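Local coordinates for protein chitin deacetylase 1 (PDB 5ZNT) that hydrolyses the N-acetamido groups of N-acetylglucosamine residues in chitin, giving chitosan and acetate through a zinc-dependent deacetylase domain of the carbohydrate esterase 4 family, at residues Val100-His105 with Gly121-Gly126; Val78-Thr83 with Asn366-Asn371; Val143-Pro148 with Leu167-Ile172; Phe111-Thr116 with Tyr149-Gly154. All blocks are in the same frame, centred on the assembly; numbering follows the deposited sequence.

Interaction 1 of 4, residues Val100-His105 with Gly121-Gly126; sequences VHSITH and GKEMAG. With ZN (zinc ion), chain C.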
# COMPACT_ATOMS: atom_id res chain seq x y z
N VAL A 100 -5.29 1.45 -5.58
CA VAL A 100 -6.21 0.50 -6.22
C VAL A 100 -5.73 -0.92 -6.02
O VAL A 100 -4.53 -1.21 -6.03
CB VAL A 100 -6.46 0.80 -7.71
CG1 VAL A 100 -6.93 2.25 -7.91
CG2 VAL A 100 -5.23 0.48 -8.57
N HIS A 101 -6.70 -1.82 -5.88
CA HIS A 101 -6.52 -3.24 -5.65
C HIS A 101 -7.44 -4.04 -6.57
O HIS A 101 -7.87 -5.14 -6.23
CB HIS A 101 -6.78 -3.56 -4.17
CG HIS A 101 -6.35 -4.92 -3.72
ND1 HIS A 101 -5.13 -5.48 -4.05
CD2 HIS A 101 -6.96 -5.82 -2.90
CE1 HIS A 101 -5.02 -6.67 -3.48
NE2 HIS A 101 -6.12 -6.90 -2.78
N SER A 102 -7.79 -3.45 -7.73
CA SER A 102 -8.56 -4.01 -8.84
C SER A 102 -10.09 -3.91 -8.67
O SER A 102 -10.60 -3.69 -7.56
CB SER A 102 -8.19 -5.48 -9.14
OG SER A 102 -8.95 -6.35 -8.34
N ILE A 103 -10.81 -4.07 -9.77
CA ILE A 103 -12.27 -4.10 -9.74
C ILE A 103 -12.77 -5.46 -9.26
O ILE A 103 -13.58 -5.55 -8.32
CB ILE A 103 -12.84 -3.77 -11.13
CG1 ILE A 103 -12.60 -2.29 -11.45
CG2 ILE A 103 -14.35 -4.19 -11.21
CD1 ILE A 103 -13.05 -1.88 -12.88
N THR A 104 -12.30 -6.54 -9.87
CA THR A 104 -12.89 -7.85 -9.63
C THR A 104 -12.25 -8.62 -8.49
O THR A 104 -12.91 -9.51 -7.93
CB THR A 104 -12.81 -8.75 -10.88
OG1 THR A 104 -11.45 -9.16 -11.08
CG2 THR A 104 -13.31 -8.01 -12.14
N HIS A 105 -10.99 -8.34 -8.13
CA HIS A 105 -10.25 -9.20 -7.20
C HIS A 105 -10.36 -10.67 -7.60
O HIS A 105 -10.51 -11.57 -6.76
CB HIS A 105 -10.73 -8.99 -5.75
CG HIS A 105 -9.67 -9.25 -4.72
ND1 HIS A 105 -9.33 -10.52 -4.30
CD2 HIS A 105 -8.88 -8.39 -4.02
CE1 HIS A 105 -8.39 -10.43 -3.37
NE2 HIS A 105 -8.08 -9.15 -3.20
N GLY A 121 -5.16 -2.93 -17.40
CA GLY A 121 -5.74 -1.59 -17.45
C GLY A 121 -7.19 -1.58 -17.03
O GLY A 121 -7.60 -0.73 -16.23
N LYS A 122 -7.98 -2.54 -17.52
CA LYS A 122 -9.40 -2.57 -17.13
C LYS A 122 -9.55 -2.77 -15.63
O LYS A 122 -10.40 -2.15 -15.00
CB LYS A 122 -10.14 -3.66 -17.89
CG LYS A 122 -10.32 -3.33 -19.38
CD LYS A 122 -10.88 -4.53 -20.13
CE LYS A 122 -12.22 -4.21 -20.76
NZ LYS A 122 -12.86 -5.44 -21.30
N GLU A 123 -8.72 -3.64 -15.04
CA GLU A 123 -8.79 -3.90 -13.61
C GLU A 123 -8.32 -2.70 -12.80
O GLU A 123 -8.97 -2.31 -11.83
CB GLU A 123 -7.96 -5.13 -13.24
CG GLU A 123 -8.58 -6.47 -13.69
CD GLU A 123 -9.71 -6.90 -12.76
OE1 GLU A 123 -10.08 -6.12 -11.86
OE2 GLU A 123 -10.22 -8.03 -12.90
N MET A 124 -7.17 -2.11 -13.16
CA MET A 124 -6.55 -1.13 -12.27
C MET A 124 -6.91 0.30 -12.65
O MET A 124 -7.31 1.09 -11.78
CB MET A 124 -5.01 -1.33 -12.27
CG MET A 124 -4.60 -2.73 -11.71
SD MET A 124 -5.33 -3.01 -10.08
CE MET A 124 -4.54 -4.56 -9.70
N ALA A 125 -6.78 0.66 -13.93
CA ALA A 125 -7.23 1.99 -14.33
C ALA A 125 -8.74 2.12 -14.18
O ALA A 125 -9.24 3.20 -13.84
CB ALA A 125 -6.80 2.30 -15.77
N GLY A 126 -9.48 1.04 -14.44
CA GLY A 126 -10.91 1.05 -14.19
C GLY A 126 -11.24 1.31 -12.73
O GLY A 126 -12.11 2.12 -12.42
ZN ZN C . -6.82 -8.54 -1.65
O HOH W 1 -4.90 -8.45 -0.40
O HOH W 2 -5.04 -9.82 -2.35
O HOH W 3 -7.36 -10.16 -0.34
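Glu-123 OE1 is gripped by two successive backbone amides of the loop that carries the zinc-binding histidines. Thr-104 N meets it at 3.0 Å on the syn lone pair, with a nearly straight N-H...O angle of 174°. Ile-103 N reaches the same oxygen by a weak, bent bond, and its other weak bond goes to Glu-123 O. The second carboxylate oxygen, Glu-123 OE2, takes the hydroxyl of Thr-104 OG1, modelled at 2.5 Å, so short that the exact distance is doubtful; the same OG1 is also bonded to Asn-106 N. The glutamate chain is bent at chi2 (-78°), which turns its CD back toward the loop, and the Thr-104 and Glu-123 side chains cross at about a right angle.

Met-124 SD lies 3.4 Å from Ser-102 N, a buried amide with no polar partner in the model, and 3.8 Å from Val-100 CG2. Ile-103 CD1 packs 3.4 Å from Lys-122 O, against the helix backbone. Within the loop, Ser-102 OG donates to His-101 O and accepts from His-105 N at 2.9 Å, the latter an ST motif, so one hydroxyl links the backbones of both histidines. His-101 NE2 and His-105 NE2 bind the zinc ion, each at 2.1 Å, and Asp-46 and three waters complete its shell. The sequence His-Ser-Ile-Thr-His fits the histidine motif of this esterase family, and Glu-123 holds its loop through backbone amides and Thr-104.

The loop leaves strand 97-100 of the parallel sheet, helix 117-134 packs on it, Trp-112 of helix 109-113 touches Ser-102 and Glu-123, and Arg-146 O receives His-101 ND1.

Interaction 2 of 4, residues Val78-Thr83 with Asn366-Asn371; sequences VSHKYT and NYPWLN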
# COMPACT_ATOMS: atom_id res chain seq x y z
N VAL A 78 -7.66 -0.53 -2.30
CA VAL A 78 -9.11 -0.71 -2.25
C VAL A 78 -9.54 -1.54 -3.44
O VAL A 78 -9.18 -1.21 -4.58
CB VAL A 78 -9.84 0.64 -2.23
CG1 VAL A 78 -11.37 0.43 -2.21
CG2 VAL A 78 -9.39 1.45 -0.97
N SER A 79 -10.31 -2.60 -3.19
CA SER A 79 -10.97 -3.36 -4.24
C SER A 79 -12.45 -2.94 -4.29
O SER A 79 -13.00 -2.48 -3.30
CB SER A 79 -10.85 -4.88 -3.99
OG SER A 79 -11.40 -5.22 -2.71
N HIS A 80 -13.08 -3.15 -5.46
CA HIS A 80 -14.38 -2.52 -5.73
C HIS A 80 -15.53 -3.20 -4.99
O HIS A 80 -16.35 -2.52 -4.37
CB HIS A 80 -14.65 -2.54 -7.24
CG HIS A 80 -16.02 -2.05 -7.65
ND1 HIS A 80 -16.58 -0.89 -7.16
CD2 HIS A 80 -16.92 -2.57 -8.51
CE1 HIS A 80 -17.77 -0.71 -7.71
NE2 HIS A 80 -18.00 -1.72 -8.54
N LYS A 81 -15.64 -4.53 -5.06
CA LYS A 81 -16.92 -5.14 -4.69
C LYS A 81 -17.19 -4.94 -3.21
O LYS A 81 -16.33 -5.20 -2.36
CB LYS A 81 -16.94 -6.64 -5.04
CG LYS A 81 -18.35 -7.20 -5.25
CD LYS A 81 -18.29 -8.74 -5.55
CE LYS A 81 -19.64 -9.28 -5.97
NZ LYS A 81 -19.57 -10.73 -6.40
N TYR A 82 -18.40 -4.45 -2.91
CA TYR A 82 -18.90 -4.16 -1.57
C TYR A 82 -18.27 -2.93 -0.93
O TYR A 82 -18.48 -2.68 0.26
CB TYR A 82 -18.72 -5.34 -0.61
CG TYR A 82 -19.21 -6.66 -1.19
CD1 TYR A 82 -20.54 -6.83 -1.58
CD2 TYR A 82 -18.33 -7.74 -1.32
CE1 TYR A 82 -20.99 -8.06 -2.10
CE2 TYR A 82 -18.77 -8.96 -1.84
CZ TYR A 82 -20.09 -9.12 -2.22
OH TYR A 82 -20.50 -10.35 -2.74
N THR A 83 -17.51 -2.13 -1.67
CA THR A 83 -16.87 -0.98 -1.06
C THR A 83 -17.88 0.16 -0.91
O THR A 83 -18.78 0.33 -1.73
CB THR A 83 -15.67 -0.55 -1.89
OG1 THR A 83 -14.60 -1.42 -1.54
CG2 THR A 83 -15.25 0.92 -1.65
N ASN A 366 -26.26 1.79 -13.53
CA ASN A 366 -25.70 0.45 -13.68
C ASN A 366 -24.68 0.23 -12.56
O ASN A 366 -24.02 1.18 -12.14
CB ASN A 366 -25.04 0.38 -15.09
CG ASN A 366 -24.59 -0.98 -15.49
OD1 ASN A 366 -25.29 -1.97 -15.30
ND2 ASN A 366 -23.38 -1.06 -16.05
N TYR A 367 -24.52 -1.00 -12.10
CA TYR A 367 -23.43 -1.30 -11.15
C TYR A 367 -22.06 -1.23 -11.85
O TYR A 367 -21.84 -1.98 -12.80
CB TYR A 367 -23.63 -2.67 -10.53
CG TYR A 367 -22.55 -3.01 -9.54
CD1 TYR A 367 -22.36 -2.23 -8.41
CD2 TYR A 367 -21.75 -4.11 -9.74
CE1 TYR A 367 -21.38 -2.54 -7.49
CE2 TYR A 367 -20.77 -4.44 -8.81
CZ TYR A 367 -20.59 -3.65 -7.71
OH TYR A 367 -19.60 -3.98 -6.82
N PRO A 368 -21.15 -0.35 -11.44
CA PRO A 368 -19.84 -0.27 -12.12
C PRO A 368 -19.12 -1.61 -12.11
O PRO A 368 -19.15 -2.34 -11.12
CB PRO A 368 -19.07 0.77 -11.29
CG PRO A 368 -20.18 1.62 -10.66
CD PRO A 368 -21.30 0.64 -10.36
N TRP A 369 -18.48 -1.93 -13.24
CA TRP A 369 -17.64 -3.13 -13.34
C TRP A 369 -16.65 -2.92 -14.47
O TRP A 369 -16.49 -1.81 -15.00
CB TRP A 369 -18.51 -4.39 -13.53
CG TRP A 369 -17.84 -5.72 -13.06
CD1 TRP A 369 -17.35 -6.74 -13.85
CD2 TRP A 369 -17.61 -6.13 -11.70
NE1 TRP A 369 -16.84 -7.76 -13.06
CE2 TRP A 369 -17.00 -7.42 -11.74
CE3 TRP A 369 -17.87 -5.54 -10.45
CZ2 TRP A 369 -16.62 -8.11 -10.59
CZ3 TRP A 369 -17.51 -6.24 -9.29
CH2 TRP A 369 -16.89 -7.52 -9.37
N LEU A 370 -15.97 -4.00 -14.86
CA LEU A 370 -14.85 -3.93 -15.82
C LEU A 370 -15.21 -3.17 -17.09
O LEU A 370 -14.43 -2.33 -17.56
CB LEU A 370 -14.41 -5.35 -16.21
CG LEU A 370 -13.52 -6.15 -15.27
CD1 LEU A 370 -13.38 -7.57 -15.85
CD2 LEU A 370 -12.17 -5.47 -15.14
N ASN A 371 -16.33 -3.50 -17.71
CA ASN A 371 -16.66 -2.88 -18.99
C ASN A 371 -17.42 -1.57 -18.84
O ASN A 371 -17.69 -0.91 -19.84
CB ASN A 371 -17.47 -3.83 -19.86
CG ASN A 371 -16.66 -5.04 -20.32
OD1 ASN A 371 -15.44 -4.98 -20.38
ND2 ASN A 371 -17.35 -6.13 -20.64
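His-80 and Tyr-367 reach toward each other tip to tip, and the imidazole settles among three residues of 366-371. Chi1 of His-80 (174°) puts CG anti to the backbone N, and chi2 (48°) sets the turn of the ring, whose NE2 donates to Pro-368 O at 2.9 Å. The bond is bent, and its donor stands above the carbonyl plane. At the other ring nitrogen, ND1 is hydrogen-bonded to Tyr-85 OH, so that both nitrogens help to fix the rotation of the ring.

Tyr-367 OH lies over one face of the imidazole, with Tyr-367 CZ 3.3 Å from His-80 NE2. The two planes differ by only 19° but are slid apart, so overlap is slight. Trp-369 comes to the imidazole edge instead, its CE3 being 3.7 Å from His-80 CD2, and the three rings make an aromatic cluster. Lys-81 crosses Tyr-367 at about a right angle, CG 3.8 Å from the phenol OH; its chain runs on extended to a salt bridge between NZ and Glu-353.

The contact joins the loop after strand 75-78, with its type II turn 80-83, to the loop after strand 355-359. Leu-357 of that strand touches both His-80 and Pro-368, while helix 117-134 packs on His-80 through Met-127 and Ile-130.

Interaction 3 of 4, residues Val143-Pro148 with Leu167-Ile172; sequences VGVRAP and LYDSTI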
# COMPACT_ATOMS: atom_id res chain seq x y z
N VAL A 143 -2.75 6.78 -6.98
CA VAL A 143 -1.59 6.62 -7.86
C VAL A 143 -0.88 5.28 -7.67
O VAL A 143 0.04 4.95 -8.42
CB VAL A 143 -0.58 7.78 -7.67
CG1 VAL A 143 -1.25 9.13 -7.86
CG2 VAL A 143 0.10 7.69 -6.30
N GLY A 144 -1.29 4.51 -6.65
CA GLY A 144 -0.65 3.24 -6.37
C GLY A 144 -1.47 2.03 -6.76
O GLY A 144 -2.70 2.11 -6.86
N VAL A 145 -0.80 0.90 -6.97
CA VAL A 145 -1.41 -0.35 -7.38
C VAL A 145 -0.87 -1.46 -6.51
O VAL A 145 0.34 -1.53 -6.26
CB VAL A 145 -1.11 -0.67 -8.86
CG1 VAL A 145 -1.58 -2.10 -9.21
CG2 VAL A 145 -1.79 0.34 -9.79
N ARG A 146 -1.76 -2.37 -6.08
CA ARG A 146 -1.35 -3.66 -5.53
C ARG A 146 -2.25 -4.73 -6.12
O ARG A 146 -3.48 -4.63 -6.03
CB ARG A 146 -1.43 -3.69 -4.00
CG ARG A 146 -1.11 -5.07 -3.39
CD ARG A 146 -0.97 -4.95 -1.86
NE ARG A 146 0.27 -4.30 -1.44
CZ ARG A 146 0.52 -3.87 -0.20
NH1 ARG A 146 -0.39 -4.03 0.76
NH2 ARG A 146 1.70 -3.31 0.08
N ALA A 147 -1.64 -5.76 -6.72
CA ALA A 147 -2.41 -6.81 -7.39
C ALA A 147 -3.00 -7.80 -6.38
O ALA A 147 -2.35 -8.12 -5.38
CB ALA A 147 -1.54 -7.58 -8.39
N PRO A 148 -4.23 -8.26 -6.62
CA PRO A 148 -4.79 -9.35 -5.82
C PRO A 148 -3.85 -10.54 -5.74
O PRO A 148 -3.15 -10.88 -6.70
CB PRO A 148 -6.08 -9.71 -6.57
CG PRO A 148 -6.51 -8.40 -7.19
CD PRO A 148 -5.19 -7.75 -7.61
N LEU A 167 1.84 5.93 -10.25
CA LEU A 167 3.13 6.31 -9.69
C LEU A 167 3.92 5.08 -9.23
O LEU A 167 5.11 4.95 -9.52
CB LEU A 167 2.95 7.28 -8.53
CG LEU A 167 4.22 7.71 -7.79
CD1 LEU A 167 5.16 8.47 -8.76
CD2 LEU A 167 3.85 8.54 -6.56
N TYR A 168 3.27 4.17 -8.52
CA TYR A 168 4.02 3.08 -7.95
C TYR A 168 3.19 1.82 -7.92
O TYR A 168 1.96 1.85 -7.88
CB TYR A 168 4.52 3.39 -6.53
CG TYR A 168 3.41 3.49 -5.50
CD1 TYR A 168 2.98 2.36 -4.79
CD2 TYR A 168 2.79 4.70 -5.24
CE1 TYR A 168 1.96 2.45 -3.84
CE2 TYR A 168 1.76 4.80 -4.30
CZ TYR A 168 1.36 3.67 -3.60
OH TYR A 168 0.35 3.75 -2.69
N ASP A 169 3.91 0.70 -7.90
CA ASP A 169 3.37 -0.60 -7.59
C ASP A 169 3.87 -1.03 -6.21
O ASP A 169 4.98 -0.68 -5.79
CB ASP A 169 3.81 -1.62 -8.64
CG ASP A 169 3.44 -3.01 -8.26
OD1 ASP A 169 2.23 -3.32 -8.27
OD2 ASP A 169 4.33 -3.81 -7.91
N SER A 170 3.04 -1.79 -5.50
CA SER A 170 3.45 -2.48 -4.27
C SER A 170 2.88 -3.89 -4.34
O SER A 170 1.97 -4.28 -3.59
CB SER A 170 3.01 -1.75 -3.00
OG SER A 170 3.62 -2.37 -1.85
N THR A 171 3.41 -4.67 -5.27
CA THR A 171 3.05 -6.07 -5.45
C THR A 171 4.25 -7.01 -5.35
O THR A 171 4.08 -8.17 -4.99
CB THR A 171 2.38 -6.26 -6.82
OG1 THR A 171 1.33 -5.30 -6.98
CG2 THR A 171 1.83 -7.67 -6.97
N ILE A 172 5.45 -6.52 -5.64
CA ILE A 172 6.63 -7.37 -5.71
C ILE A 172 7.15 -7.61 -4.30
O ILE A 172 7.36 -6.67 -3.53
CB ILE A 172 7.70 -6.72 -6.60
CG1 ILE A 172 7.18 -6.69 -8.04
CG2 ILE A 172 9.05 -7.48 -6.48
CD1 ILE A 172 8.07 -5.90 -8.97
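Gly-144 CA sits over the face of the Tyr-168 ring, 3.5 Å from its centroid and 16° off the normal, a close CH-pi contact. A CB on that glycine would clash with Tyr-168 CZ. The phenol OH continues to Glu-97. Parallel strands 144-145 and 168-169, with helix 154-163 between them in the chain, form a beta-alpha-beta unit, joined by bonds such as Ser-170 N to Val-145 O (2.8 Å).

Just past the strands, Arg-146 grips Ser-170. Its NE donates to Ser-170 O at 2.7 Å and its NH2 to Ser-170 OG at 2.9 Å, a side-on hold with both acceptors near the guanidinium plane. NH1 makes a salt bridge with Asp-45 and a hydrogen bond to Thr-43. At the partly exposed end, Leu-167 N still bonds Val-143 O (2.7 Å), but the side chains of Val-143 and Leu-167, side by side and pointing the same way, share only carbon contacts (CG2 to CB, 3.6 Å).

An alanine at Arg-146 would probably leave Ser-170 O and Asp-45 without this partner.

Tyr-268 adds a cation-pi contact, and a guanidinium held by so many groups beside the zinc site has little freedom to move.

Interaction 4 of 4, residues Phe111-Thr116 with Tyr149-Gly154; sequences FWSNAT and YLRVGG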
# COMPACT_ATOMS: atom_id res chain seq x y z
N PHE A 111 -4.99 -15.96 -13.97
CA PHE A 111 -5.45 -14.80 -14.73
C PHE A 111 -4.48 -13.64 -14.58
O PHE A 111 -4.03 -13.06 -15.58
CB PHE A 111 -6.85 -14.37 -14.30
CG PHE A 111 -7.17 -12.94 -14.66
CD1 PHE A 111 -7.58 -12.61 -15.95
CD2 PHE A 111 -7.04 -11.91 -13.72
CE1 PHE A 111 -7.84 -11.30 -16.31
CE2 PHE A 111 -7.30 -10.60 -14.07
CZ PHE A 111 -7.71 -10.28 -15.36
N TRP A 112 -4.11 -13.30 -13.34
CA TRP A 112 -3.22 -12.15 -13.11
C TRP A 112 -1.84 -12.38 -13.71
O TRP A 112 -1.27 -11.48 -14.35
CB TRP A 112 -3.12 -11.87 -11.61
CG TRP A 112 -4.44 -11.48 -11.02
CD1 TRP A 112 -5.27 -12.25 -10.26
CD2 TRP A 112 -5.10 -10.22 -11.19
NE1 TRP A 112 -6.40 -11.55 -9.93
CE2 TRP A 112 -6.33 -10.29 -10.49
CE3 TRP A 112 -4.78 -9.04 -11.86
CZ2 TRP A 112 -7.23 -9.22 -10.44
CZ3 TRP A 112 -5.67 -7.97 -11.80
CH2 TRP A 112 -6.88 -8.07 -11.11
N SER A 113 -1.27 -13.56 -13.50
CA SER A 113 0.11 -13.78 -13.92
C SER A 113 0.25 -13.84 -15.44
O SER A 113 1.36 -13.66 -15.95
CB SER A 113 0.66 -15.05 -13.26
OG SER A 113 0.81 -14.88 -11.85
N ASN A 114 -0.86 -14.03 -16.15
CA ASN A 114 -0.89 -14.13 -17.61
C ASN A 114 -1.78 -13.06 -18.27
O ASN A 114 -2.10 -13.18 -19.45
CB ASN A 114 -1.37 -15.53 -18.01
CG ASN A 114 -0.87 -15.97 -19.36
OD1 ASN A 114 0.19 -15.52 -19.82
ND2 ASN A 114 -1.62 -16.86 -20.02
N ALA A 115 -2.17 -12.01 -17.54
CA ALA A 115 -3.09 -11.03 -18.09
C ALA A 115 -2.40 -10.10 -19.08
O ALA A 115 -1.24 -9.71 -18.90
CB ALA A 115 -3.73 -10.20 -16.97
N THR A 116 -3.13 -9.71 -20.12
CA THR A 116 -2.68 -8.72 -21.10
C THR A 116 -2.56 -7.33 -20.47
O THR A 116 -3.09 -7.06 -19.38
CB THR A 116 -3.65 -8.62 -22.27
OG1 THR A 116 -4.94 -8.22 -21.76
CG2 THR A 116 -3.77 -9.95 -23.01
N TYR A 149 -3.82 -11.15 -4.55
CA TYR A 149 -2.98 -12.30 -4.20
C TYR A 149 -1.49 -12.05 -4.48
O TYR A 149 -0.71 -13.00 -4.60
CB TYR A 149 -3.52 -13.58 -4.89
CG TYR A 149 -5.03 -13.67 -4.72
CD1 TYR A 149 -5.59 -14.14 -3.53
CD2 TYR A 149 -5.89 -13.17 -5.69
CE1 TYR A 149 -6.99 -14.16 -3.35
CE2 TYR A 149 -7.29 -13.17 -5.51
CZ TYR A 149 -7.81 -13.66 -4.34
OH TYR A 149 -9.17 -13.67 -4.17
N LEU A 150 -1.10 -10.77 -4.56
CA LEU A 150 0.27 -10.35 -4.85
C LEU A 150 0.80 -11.04 -6.11
O LEU A 150 1.97 -11.44 -6.18
CB LEU A 150 1.20 -10.60 -3.65
CG LEU A 150 0.75 -9.94 -2.32
CD1 LEU A 150 1.78 -10.19 -1.22
CD2 LEU A 150 0.60 -8.43 -2.51
N ARG A 151 -0.06 -11.18 -7.12
CA ARG A 151 0.35 -11.78 -8.39
C ARG A 151 0.92 -10.69 -9.29
O ARG A 151 0.18 -9.86 -9.83
CB ARG A 151 -0.81 -12.49 -9.07
CG ARG A 151 -1.47 -13.59 -8.27
CD ARG A 151 -0.46 -14.59 -7.72
NE ARG A 151 0.29 -15.27 -8.78
CZ ARG A 151 1.27 -16.13 -8.54
NH1 ARG A 151 1.62 -16.41 -7.29
NH2 ARG A 151 1.92 -16.71 -9.55
N VAL A 152 2.24 -10.70 -9.47
CA VAL A 152 2.88 -9.73 -10.35
C VAL A 152 2.56 -10.08 -11.80
O VAL A 152 2.49 -11.26 -12.17
CB VAL A 152 4.40 -9.72 -10.11
CG1 VAL A 152 5.03 -8.57 -10.86
CG2 VAL A 152 4.66 -9.62 -8.61
N GLY A 153 2.35 -9.05 -12.62
CA GLY A 153 1.98 -9.25 -14.02
C GLY A 153 3.10 -9.11 -15.03
O GLY A 153 2.91 -8.52 -16.10
N GLY A 154 4.28 -9.63 -14.70
CA GLY A 154 5.43 -9.52 -15.59
C GLY A 154 5.60 -8.11 -16.11
O GLY A 154 5.38 -7.13 -15.39
O HOH W 4 3.16 -13.44 -11.16
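Ser-113, in the last turn of helix 109-113, brings its CA within 4.9 Å of Gly-153 CA, yet no direct backbone hydrogen bond spans the contact. The nearest substitute is a water that accepts from Ser-113 OG at 2.8 Å and donates to Val-152 O.

The same hydroxyl is the acceptor of a side-on grip by Arg-151: NE and NH2 each reach Ser-113 OG at 3.1 Å, with the oxygen only 12° out of the guanidinium plane. Bends at chi2 (-51°) and chi3 (-61°) fold the chain back, carrying CD and then NE round toward the serine. Both N-H groups therefore converge on one oxygen, whose own hydrogen is spent on the water. NH2 has a further acceptor in Asn-197 O.

Nearer the backbone, Arg-151 CB packs against Trp-112 CB at 3.5 Å. The indole NE1 is hydrogen-bonded to Asn-106 O, while Phe-111 CE2 lies over the centre of one face of the ring system.

A leucine in place of Arg-151 would probably leave Ser-113 OG, still bonded to the water, and Asn-197 O without these guanidinium donors.

The segment 149-154 lies in the loop between strand 144-145 and helix 154-163. From helix 109-113, Trp-112 touches Trp-120 of helix 117-134 and also Pro-148, while Tyr-149 meets the ring of zinc ligand His-105.

Overall arrangement
Interaction 3 is the most central, its centre about 7 Å from the chain centre. The centres of interactions 1, 4 and 2 lie about 15, 17 and 19 Å out, 1 and 4 still buried and 2 only partly so. Interactions 1 and 3 meet through the backbones of Val-100 and Gly-144, and interaction 4 continues the chain of 3, with Val-152 against Thr-171. Helix 117-134 packs on both 1 and 2, whose segments join through Lys-122 and Asn-371. Chemistry follows place: parallel strand bonds and a multiply held arginine in 3, carboxylate-to-amide bonds beside the metal loop in 1, a serine-arginine grip with water in 4, and an aromatic cluster in 2.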